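Local coordinates for WbbZ protein (PDB 6X1L) that has no established function but, as a member of the polysaccharide pyruvyl transferase family, probably transfers pyruvyl groups to sugars of a polysaccharide, at residues A[14-19]-A[49-54]; A[22-27]-A[68-73]. All coordinates share one frame; numbering follows the deposited sequence.

Helix 6-21 comes first, and strand 23-27 follows it almost at once. The chain then runs through helix 33-48 to edge strand 53-55, where interaction 1 closes the first loop by bringing residues 49-54 back onto helix 6-21. Further on, interaction 2 closes a longer loop by pairing strand 67-71 with strand 23-27. The segments alternate along the chain, so the two loops cross rather than nest. In the parallel sheet strand 23-27 lies between strands 53-55 and 67-71. The contacts also meet directly: I54 N lies 2.9 Å from F24 O, a probable hydrogen bond. Together they tie helix 6-21 and three neighbouring strands into one layered unit.

Interaction 1 (A[14-19]-A[49-54]); sequences LLKSYH and NALTYI
H19 and T52 make the polar part of this contact. CG of H19 is anti to the backbone N (chi1 -165°), which carries it off helix 6-21; the ring then meets the loop with its NE2 edge. NE2 donates to T52 O at 2.9 Å, a bent bond (137° at the hydrogen) with the oxygen near the ring plane. T52 OG1 lies 3.1 Å from the same NE2, and either group could be the donor in this second hydrogen bond. Imidazole suits the place because a single nitrogen meets both a carbonyl and a hydroxyl, while its carbons tolerate an apolar flank.

That flank is L51, whose CA lies over one ring face toward the rim. The branched end of L51 spreads its two methyls: CD2 touches H19 CB at 3.7 Å, and CD1 reaches L15 CB at 4.1 Å. K16 adds its methylene chain, crossing L51 at about a right angle, with CG 3.9 Å from L51 CD2 and CD 3.8 Å from N49 O.

A50, with positive phi, completes a Schellman motif ending helix 33-48. Helix 6-21 packs on the turn leading from there into strand 53-55, the last step of a beta-alpha-beta crossover from strand 23-27, typical of Rossmann-like folds.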
ATOM      1  N   LEU A  14       3.365 -12.712 -30.062  1.00 63.95           N
ATOM      2  CA  LEU A  14       4.717 -12.205 -30.268  1.00 59.95           C
ATOM      3  C   LEU A  14       5.627 -12.556 -29.096  1.00 61.94           C
ATOM      4  O   LEU A  14       6.730 -13.079 -29.290  1.00 59.13           O
ATOM      5  CB  LEU A  14       4.664 -10.695 -30.483  1.00 71.47           C
ATOM      6  CG  LEU A  14       5.864  -9.997 -31.109  1.00 74.32           C
ATOM      7  CD1 LEU A  14       6.197 -10.582 -32.477  1.00 68.94           C
ATOM      8  CD2 LEU A  14       5.546  -8.526 -31.221  1.00 75.91           C
ATOM      9  N   LEU A  15       5.189 -12.277 -27.866  1.00 56.32           N
ATOM     10  CA  LEU A  15       6.041 -12.602 -26.729  1.00 55.24           C
ATOM     11  C   LEU A  15       6.193 -14.107 -26.560  1.00 55.82           C
ATOM     12  O   LEU A  15       7.271 -14.578 -26.180  1.00 61.77           O
ATOM     13  CB  LEU A  15       5.500 -11.949 -25.454  1.00 55.50           C
ATOM     14  CG  LEU A  15       6.075 -10.541 -25.272  1.00 62.95           C
ATOM     15  CD1 LEU A  15       5.288  -9.744 -24.272  1.00 73.22           C
ATOM     16  CD2 LEU A  15       7.534 -10.605 -24.846  1.00 68.79           C
ATOM     17  N   LYS A  16       5.144 -14.877 -26.851  1.00 56.48           N
ATOM     18  CA  LYS A  16       5.287 -16.329 -26.835  1.00 57.97           C
ATOM     19  C   LYS A  16       6.283 -16.802 -27.888  1.00 67.60           C
ATOM     20  O   LYS A  16       7.003 -17.784 -27.667  1.00 61.67           O
ATOM     21  CB  LYS A  16       3.926 -16.996 -27.044  1.00 68.06           C
ATOM     22  CG  LYS A  16       2.976 -16.792 -25.871  1.00 67.01           C
ATOM     23  CD  LYS A  16       1.943 -17.898 -25.768  1.00 72.36           C
ATOM     24  CE  LYS A  16       0.717 -17.602 -26.609  1.00 77.94           C
ATOM     25  NZ  LYS A  16      -0.409 -18.503 -26.237  1.00 93.16           N
ATOM     26  N   SER A  17       6.354 -16.109 -29.027  1.00 61.00           N
ATOM     27  CA  SER A  17       7.329 -16.470 -30.054  1.00 63.78           C
ATOM     28  C   SER A  17       8.755 -16.241 -29.566  1.00 63.73           C
ATOM     29  O   SER A  17       9.630 -17.087 -29.771  1.00 66.17           O
ATOM     30  CB  SER A  17       7.064 -15.672 -31.329  1.00 65.21           C
ATOM     31  OG  SER A  17       8.033 -15.975 -32.319  1.00 77.07           O
ATOM     32  N   TYR A  18       9.001 -15.110 -28.896  1.00 64.89           N
ATOM     33  CA  TYR A  18      10.323 -14.855 -28.334  1.00 68.33           C
ATOM     34  C   TYR A  18      10.675 -15.859 -27.247  1.00 70.41           C
ATOM     35  O   TYR A  18      11.852 -16.198 -27.074  1.00 72.45           O
ATOM     36  CB  TYR A  18      10.392 -13.441 -27.762  1.00 62.81           C
ATOM     37  CG  TYR A  18      10.209 -12.336 -28.773  1.00 74.97           C
ATOM     38  CD1 TYR A  18      10.851 -12.374 -30.002  1.00 79.38           C
ATOM     39  CD2 TYR A  18       9.396 -11.250 -28.491  1.00 82.74           C
ATOM     40  CE1 TYR A  18      10.684 -11.356 -30.923  1.00 87.59           C
ATOM     41  CE2 TYR A  18       9.222 -10.233 -29.401  1.00 82.45           C
ATOM     42  CZ  TYR A  18       9.865 -10.289 -30.612  1.00 83.38           C
ATOM     43  OH  TYR A  18       9.683  -9.267 -31.510  1.00 88.64           O
ATOM     44  N   HIS A  19       9.675 -16.340 -26.506  1.00 71.20           N
ATOM     45  CA  HIS A  19       9.937 -17.241 -25.388  1.00 64.53           C
ATOM     46  C   HIS A  19      10.423 -18.602 -25.864  1.00 73.48           C
ATOM     47  O   HIS A  19      11.158 -19.286 -25.141  1.00 65.38           O
ATOM     48  CB  HIS A  19       8.676 -17.390 -24.538  1.00 61.06           C
ATOM     49  CG  HIS A  19       8.920 -17.996 -23.191  1.00 66.47           C
ATOM     50  ND1 HIS A  19       8.718 -19.334 -22.928  1.00 68.18           N
ATOM     51  CD2 HIS A  19       9.340 -17.444 -22.028  1.00 65.00           C
ATOM     52  CE1 HIS A  19       9.006 -19.581 -21.663  1.00 70.35           C
ATOM     53  NE2 HIS A  19       9.388 -18.451 -21.094  1.00 67.70           N
ATOM     54  N   ASN A  49      -0.103 -16.478 -20.158  1.00 67.49           N
ATOM     55  CA  ASN A  49       0.506 -16.983 -21.381  1.00 67.63           C
ATOM     56  C   ASN A  49       1.588 -18.021 -21.115  1.00 71.44           C
ATOM     57  O   ASN A  49       2.370 -18.329 -22.020  1.00 73.07           O
ATOM     58  CB  ASN A  49       1.083 -15.826 -22.201  1.00 66.75           C
ATOM     59  CG  ASN A  49       0.005 -14.933 -22.790  1.00 70.04           C
ATOM     60  OD1 ASN A  49      -0.080 -13.750 -22.467  1.00 72.38           O
ATOM     61  ND2 ASN A  49      -0.822 -15.497 -23.665  1.00 65.40           N
ATOM     62  N   ALA A  50       1.648 -18.566 -19.895  1.00 69.29           N
ATOM     63  CA  ALA A  50       2.638 -19.577 -19.517  1.00 67.92           C
ATOM     64  C   ALA A  50       4.066 -19.117 -19.793  1.00 68.11           C
ATOM     65  O   ALA A  50       4.927 -19.920 -20.155  1.00 73.65           O
ATOM     66  CB  ALA A  50       2.369 -20.913 -20.219  1.00 68.96           C
ATOM     67  N   LEU A  51       4.334 -17.824 -19.633  1.00 63.78           N
ATOM     68  CA  LEU A  51       5.652 -17.264 -19.912  1.00 63.15           C
ATOM     69  C   LEU A  51       6.467 -17.256 -18.625  1.00 64.38           C
ATOM     70  O   LEU A  51       6.195 -16.468 -17.714  1.00 65.09           O
ATOM     71  CB  LEU A  51       5.529 -15.858 -20.493  1.00 56.18           C
ATOM     72  CG  LEU A  51       4.771 -15.759 -21.815  1.00 59.44           C
ATOM     73  CD1 LEU A  51       4.592 -14.304 -22.202  1.00 56.93           C
ATOM     74  CD2 LEU A  51       5.500 -16.523 -22.906  1.00 67.72           C
ATOM     75  N   THR A  52       7.463 -18.131 -18.549  1.00 67.92           N
ATOM     76  CA  THR A  52       8.366 -18.135 -17.411  1.00 68.13           C
ATOM     77  C   THR A  52       9.462 -17.096 -17.605  1.00 66.01           C
ATOM     78  O   THR A  52       9.825 -16.742 -18.730  1.00 64.07           O
ATOM     79  CB  THR A  52       8.985 -19.519 -17.209  1.00 73.24           C
ATOM     80  OG1 THR A  52       9.738 -19.882 -18.371  1.00 81.42           O
ATOM     81  CG2 THR A  52       7.895 -20.557 -16.972  1.00 74.28           C
ATOM     82  N   TYR A  53       9.987 -16.603 -16.488  1.00 65.69           N
ATOM     83  CA  TYR A  53      11.018 -15.580 -16.511  1.00 60.46           C
ATOM     84  C   TYR A  53      11.915 -15.763 -15.297  1.00 66.91           C
ATOM     85  O   TYR A  53      11.568 -16.464 -14.344  1.00 64.13           O
ATOM     86  CB  TYR A  53      10.412 -14.170 -16.523  1.00 59.74           C
ATOM     87  CG  TYR A  53       9.635 -13.827 -15.262  1.00 68.30           C
ATOM     88  CD1 TYR A  53       8.305 -14.207 -15.118  1.00 66.83           C
ATOM     89  CD2 TYR A  53      10.233 -13.126 -14.220  1.00 72.89           C
ATOM     90  CE1 TYR A  53       7.593 -13.900 -13.969  1.00 65.54           C
ATOM     91  CE2 TYR A  53       9.524 -12.813 -13.063  1.00 70.62           C
ATOM     92  CZ  TYR A  53       8.206 -13.203 -12.949  1.00 66.07           C
ATOM     93  OH  TYR A  53       7.494 -12.899 -11.814  1.00 73.70           O
ATOM     94  N   ILE A  54      13.083 -15.132 -15.352  1.00 67.51           N
ATOM     95  CA  ILE A  54      13.947 -15.028 -14.183  1.00 71.21           C
ATOM     96  C   ILE A  54      14.096 -13.545 -13.874  1.00 70.25           C
ATOM     97  O   ILE A  54      14.248 -12.732 -14.799  1.00 60.44           O
ATOM     98  CB  ILE A  54      15.308 -15.710 -14.404  1.00 81.13           C
ATOM     99  CG1 ILE A  54      16.060 -15.075 -15.575  1.00 83.17           C
ATOM    100  CG2 ILE A  54      15.128 -17.205 -14.631  1.00 80.61           C
ATOM    101  CD1 ILE A  54      17.525 -15.438 -15.621  1.00 88.28           C
TER

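Interaction 2 (A[22-27]-A[68-73]); sequences HRFVYK and ILIFGG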
ATOM      1  N   HIS A  22      14.439 -17.640 -26.662  1.00 71.03           N
ATOM      2  CA  HIS A  22      15.307 -17.097 -25.630  1.00 68.17           C
ATOM      3  C   HIS A  22      14.584 -17.129 -24.291  1.00 71.72           C
ATOM      4  O   HIS A  22      13.355 -17.189 -24.226  1.00 76.91           O
ATOM      5  CB  HIS A  22      15.738 -15.657 -25.954  1.00 70.52           C
ATOM      6  CG  HIS A  22      16.245 -15.470 -27.352  1.00 83.71           C
ATOM      7  ND1 HIS A  22      15.410 -15.219 -28.419  1.00 85.00           N
ATOM      8  CD2 HIS A  22      17.502 -15.492 -27.856  1.00 86.59           C
ATOM      9  CE1 HIS A  22      16.129 -15.099 -29.521  1.00 88.12           C
ATOM     10  NE2 HIS A  22      17.402 -15.260 -29.208  1.00 90.17           N
ATOM     11  N   ARG A  23      15.358 -17.086 -23.215  1.00 70.87           N
ATOM     12  CA  ARG A  23      14.764 -16.999 -21.891  1.00 73.15           C
ATOM     13  C   ARG A  23      14.666 -15.540 -21.462  1.00 69.54           C
ATOM     14  O   ARG A  23      15.489 -14.701 -21.840  1.00 71.75           O
ATOM     15  CB  ARG A  23      15.564 -17.809 -20.869  1.00 81.08           C
ATOM     16  CG  ARG A  23      16.707 -17.063 -20.235  1.00 86.16           C
ATOM     17  CD  ARG A  23      17.351 -17.868 -19.125  1.00 86.12           C
ATOM     18  NE  ARG A  23      18.537 -17.194 -18.609  1.00 83.67           N
ATOM     19  CZ  ARG A  23      19.298 -17.666 -17.629  1.00 83.40           C
ATOM     20  NH1 ARG A  23      18.995 -18.818 -17.050  1.00 85.97           N
ATOM     21  NH2 ARG A  23      20.359 -16.980 -17.229  1.00 86.09           N
ATOM     22  N   PHE A  24      13.631 -15.240 -20.683  1.00 67.01           N
ATOM     23  CA  PHE A  24      13.323 -13.868 -20.308  1.00 64.75           C
ATOM     24  C   PHE A  24      14.016 -13.511 -18.999  1.00 65.80           C
ATOM     25  O   PHE A  24      13.899 -14.238 -18.007  1.00 61.23           O
ATOM     26  CB  PHE A  24      11.812 -13.670 -20.163  1.00 64.24           C
ATOM     27  CG  PHE A  24      11.055 -13.728 -21.460  1.00 66.27           C
ATOM     28  CD1 PHE A  24      11.716 -13.863 -22.673  1.00 66.40           C
ATOM     29  CD2 PHE A  24       9.672 -13.633 -21.465  1.00 62.97           C
ATOM     30  CE1 PHE A  24      11.013 -13.912 -23.856  1.00 63.35           C
ATOM     31  CE2 PHE A  24       8.962 -13.677 -22.650  1.00 60.18           C
ATOM     32  CZ  PHE A  24       9.633 -13.819 -23.845  1.00 61.79           C
ATOM     33  N   VAL A  25      14.737 -12.395 -19.005  1.00 65.14           N
ATOM     34  CA  VAL A  25      15.271 -11.776 -17.798  1.00 62.72           C
ATOM     35  C   VAL A  25      14.501 -10.478 -17.610  1.00 64.90           C
ATOM     36  O   VAL A  25      14.617  -9.560 -18.432  1.00 58.96           O
ATOM     37  CB  VAL A  25      16.779 -11.518 -17.898  1.00 65.04           C
ATOM     38  CG1 VAL A  25      17.296 -10.906 -16.604  1.00 59.35           C
ATOM     39  CG2 VAL A  25      17.523 -12.805 -18.233  1.00 62.89           C
ATOM     40  N   TYR A  26      13.707 -10.393 -16.545  1.00 58.20           N
ATOM     41  CA  TYR A  26      12.726  -9.327 -16.394  1.00 57.92           C
ATOM     42  C   TYR A  26      13.162  -8.333 -15.329  1.00 57.45           C
ATOM     43  O   TYR A  26      13.522  -8.724 -14.213  1.00 60.20           O
ATOM     44  CB  TYR A  26      11.348  -9.900 -16.050  1.00 52.62           C
ATOM     45  CG  TYR A  26      10.307  -8.848 -15.728  1.00 54.92           C
ATOM     46  CD1 TYR A  26       9.815  -8.008 -16.715  1.00 58.99           C
ATOM     47  CD2 TYR A  26       9.813  -8.700 -14.434  1.00 61.44           C
ATOM     48  CE1 TYR A  26       8.865  -7.046 -16.430  1.00 61.52           C
ATOM     49  CE2 TYR A  26       8.860  -7.741 -14.137  1.00 61.15           C
ATOM     50  CZ  TYR A  26       8.389  -6.918 -15.140  1.00 64.12           C
ATOM     51  OH  TYR A  26       7.443  -5.962 -14.858  1.00 64.91           O
ATOM     52  N   LYS A  27      13.121  -7.047 -15.679  1.00 56.42           N
ATOM     53  CA  LYS A  27      13.346  -5.951 -14.742  1.00 57.72           C
ATOM     54  C   LYS A  27      12.091  -5.092 -14.714  1.00 57.85           C
ATOM     55  O   LYS A  27      11.762  -4.436 -15.710  1.00 52.45           O
ATOM     56  CB  LYS A  27      14.560  -5.113 -15.132  1.00 58.47           C
ATOM     57  CG  LYS A  27      14.841  -3.984 -14.143  1.00 61.32           C
ATOM     58  CD  LYS A  27      15.169  -4.545 -12.764  1.00 67.37           C
ATOM     59  CE  LYS A  27      15.188  -3.460 -11.687  1.00 69.72           C
ATOM     60  NZ  LYS A  27      13.822  -2.949 -11.367  1.00 65.16           N
ATOM     61  N   ILE A  68      17.286 -12.541 -23.231  1.00 63.68           N
ATOM     62  CA  ILE A  68      16.635 -11.299 -23.622  1.00 61.24           C
ATOM     63  C   ILE A  68      16.215 -10.562 -22.358  1.00 65.00           C
ATOM     64  O   ILE A  68      15.580 -11.151 -21.473  1.00 60.71           O
ATOM     65  CB  ILE A  68      15.420 -11.565 -24.530  1.00 64.43           C
ATOM     66  CG1 ILE A  68      15.886 -12.004 -25.921  1.00 76.96           C
ATOM     67  CG2 ILE A  68      14.530 -10.336 -24.608  1.00 63.67           C
ATOM     68  CD1 ILE A  68      14.757 -12.259 -26.891  1.00 82.94           C
ATOM     69  N   LEU A  69      16.576  -9.285 -22.266  1.00 63.88           N
ATOM     70  CA  LEU A  69      16.125  -8.451 -21.160  1.00 57.16           C
ATOM     71  C   LEU A  69      14.734  -7.914 -21.471  1.00 60.87           C
ATOM     72  O   LEU A  69      14.533  -7.243 -22.492  1.00 60.37           O
ATOM     73  CB  LEU A  69      17.096  -7.300 -20.906  1.00 62.71           C
ATOM     74  CG  LEU A  69      16.613  -6.264 -19.883  1.00 62.34           C
ATOM     75  CD1 LEU A  69      16.632  -6.833 -18.466  1.00 62.82           C
ATOM     76  CD2 LEU A  69      17.430  -4.982 -19.965  1.00 66.98           C
ATOM     77  N   ILE A  70      13.777  -8.221 -20.605  1.00 53.27           N
ATOM     78  CA  ILE A  70      12.436  -7.657 -20.684  1.00 52.87           C
ATOM     79  C   ILE A  70      12.427  -6.464 -19.738  1.00 56.85           C
ATOM     80  O   ILE A  70      12.455  -6.627 -18.514  1.00 49.42           O
ATOM     81  CB  ILE A  70      11.360  -8.680 -20.316  1.00 57.63           C
ATOM     82  CG1 ILE A  70      11.541  -9.970 -21.115  1.00 53.94           C
ATOM     83  CG2 ILE A  70       9.973  -8.094 -20.529  1.00 56.22           C
ATOM     84  CD1 ILE A  70      11.332  -9.811 -22.614  1.00 59.13           C
ATOM     85  N   PHE A  71      12.412  -5.259 -20.298  1.00 55.10           N
ATOM     86  CA  PHE A  71      12.367  -4.050 -19.488  1.00 55.02           C
ATOM     87  C   PHE A  71      10.913  -3.637 -19.305  1.00 55.78           C
ATOM     88  O   PHE A  71      10.212  -3.370 -20.288  1.00 46.84           O
ATOM     89  CB  PHE A  71      13.180  -2.924 -20.121  1.00 59.77           C
ATOM     90  CG  PHE A  71      13.309  -1.715 -19.243  1.00 71.32           C
ATOM     91  CD1 PHE A  71      14.038  -1.777 -18.066  1.00 81.58           C
ATOM     92  CD2 PHE A  71      12.695  -0.524 -19.585  1.00 76.03           C
ATOM     93  CE1 PHE A  71      14.154  -0.670 -17.248  1.00 90.67           C
ATOM     94  CE2 PHE A  71      12.808   0.587 -18.771  1.00 83.90           C
ATOM     95  CZ  PHE A  71      13.538   0.514 -17.601  1.00 92.37           C
ATOM     96  N   GLY A  72      10.468  -3.578 -18.048  1.00 53.04           N
ATOM     97  CA  GLY A  72       9.060  -3.359 -17.775  1.00 49.70           C
ATOM     98  C   GLY A  72       8.561  -2.043 -18.339  1.00 51.78           C
ATOM     99  O   GLY A  72       9.313  -1.081 -18.497  1.00 61.53           O
ATOM    100  N   GLY A  73       7.270  -2.013 -18.648  1.00 50.19           N
ATOM    101  CA  GLY A  73       6.672  -0.835 -19.240  1.00 51.75           C
ATOM    102  C   GLY A  73       6.623   0.333 -18.275  1.00 55.34           C
ATOM    103  O   GLY A  73       6.856   0.207 -17.075  1.00 56.76           O
TER
HETATM  104  O   HOH W   1       6.193  -4.605 -17.012  1.00 56.37           O
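F24 and Y26 receive I70 between them on one face of a parallel beta-sheet, the central layer of a Rossmann-like domain in keeping with the GT-B clan. I70 can be followed outward. Its CB sits 4.0 Å from Y26 CD1, near the plane of the tyrosine ring. There the branches part: CG2 stays beside Y26, 3.8 Å from CD1, whereas CG1, anti to the carbonyl carbon (chi1 -51°), turns to F24 and lies 3.8 Å from its CG. At the tip, CD1 stands over the middle of the F24 ring, 4.1 Å from the centroid and 11° off the normal, a CH-pi contact. A beta-branched isoleucine suits a strand and here serves two aromatic neighbours at once. Nearer the strand starts, I68 extends CD1 to within 3.4 Å of H22 ND1, a buried nitrogen with no polar partner in the model.

Five backbone hydrogen bonds alternate along the strands, from I68 N with R23 O at one end to G72 N with K27 O at the other. V25 and L69 point to the opposite face, as does K27, whose NZ forms salt bridges with D198 and D201. R23, at the start of the strand, forms a salt bridge with D67 through NE.

Past the strand, G72 brings its CA to 3.9 Å from Y26 CE1; a side chain here would crowd K27 O and Y26 OH. Beyond it, a water accepts from G73 N at 3.2 Å and hydrogen-bonds Y26 OH at 2.8 Å, lying in the plane of the tyrosine ring.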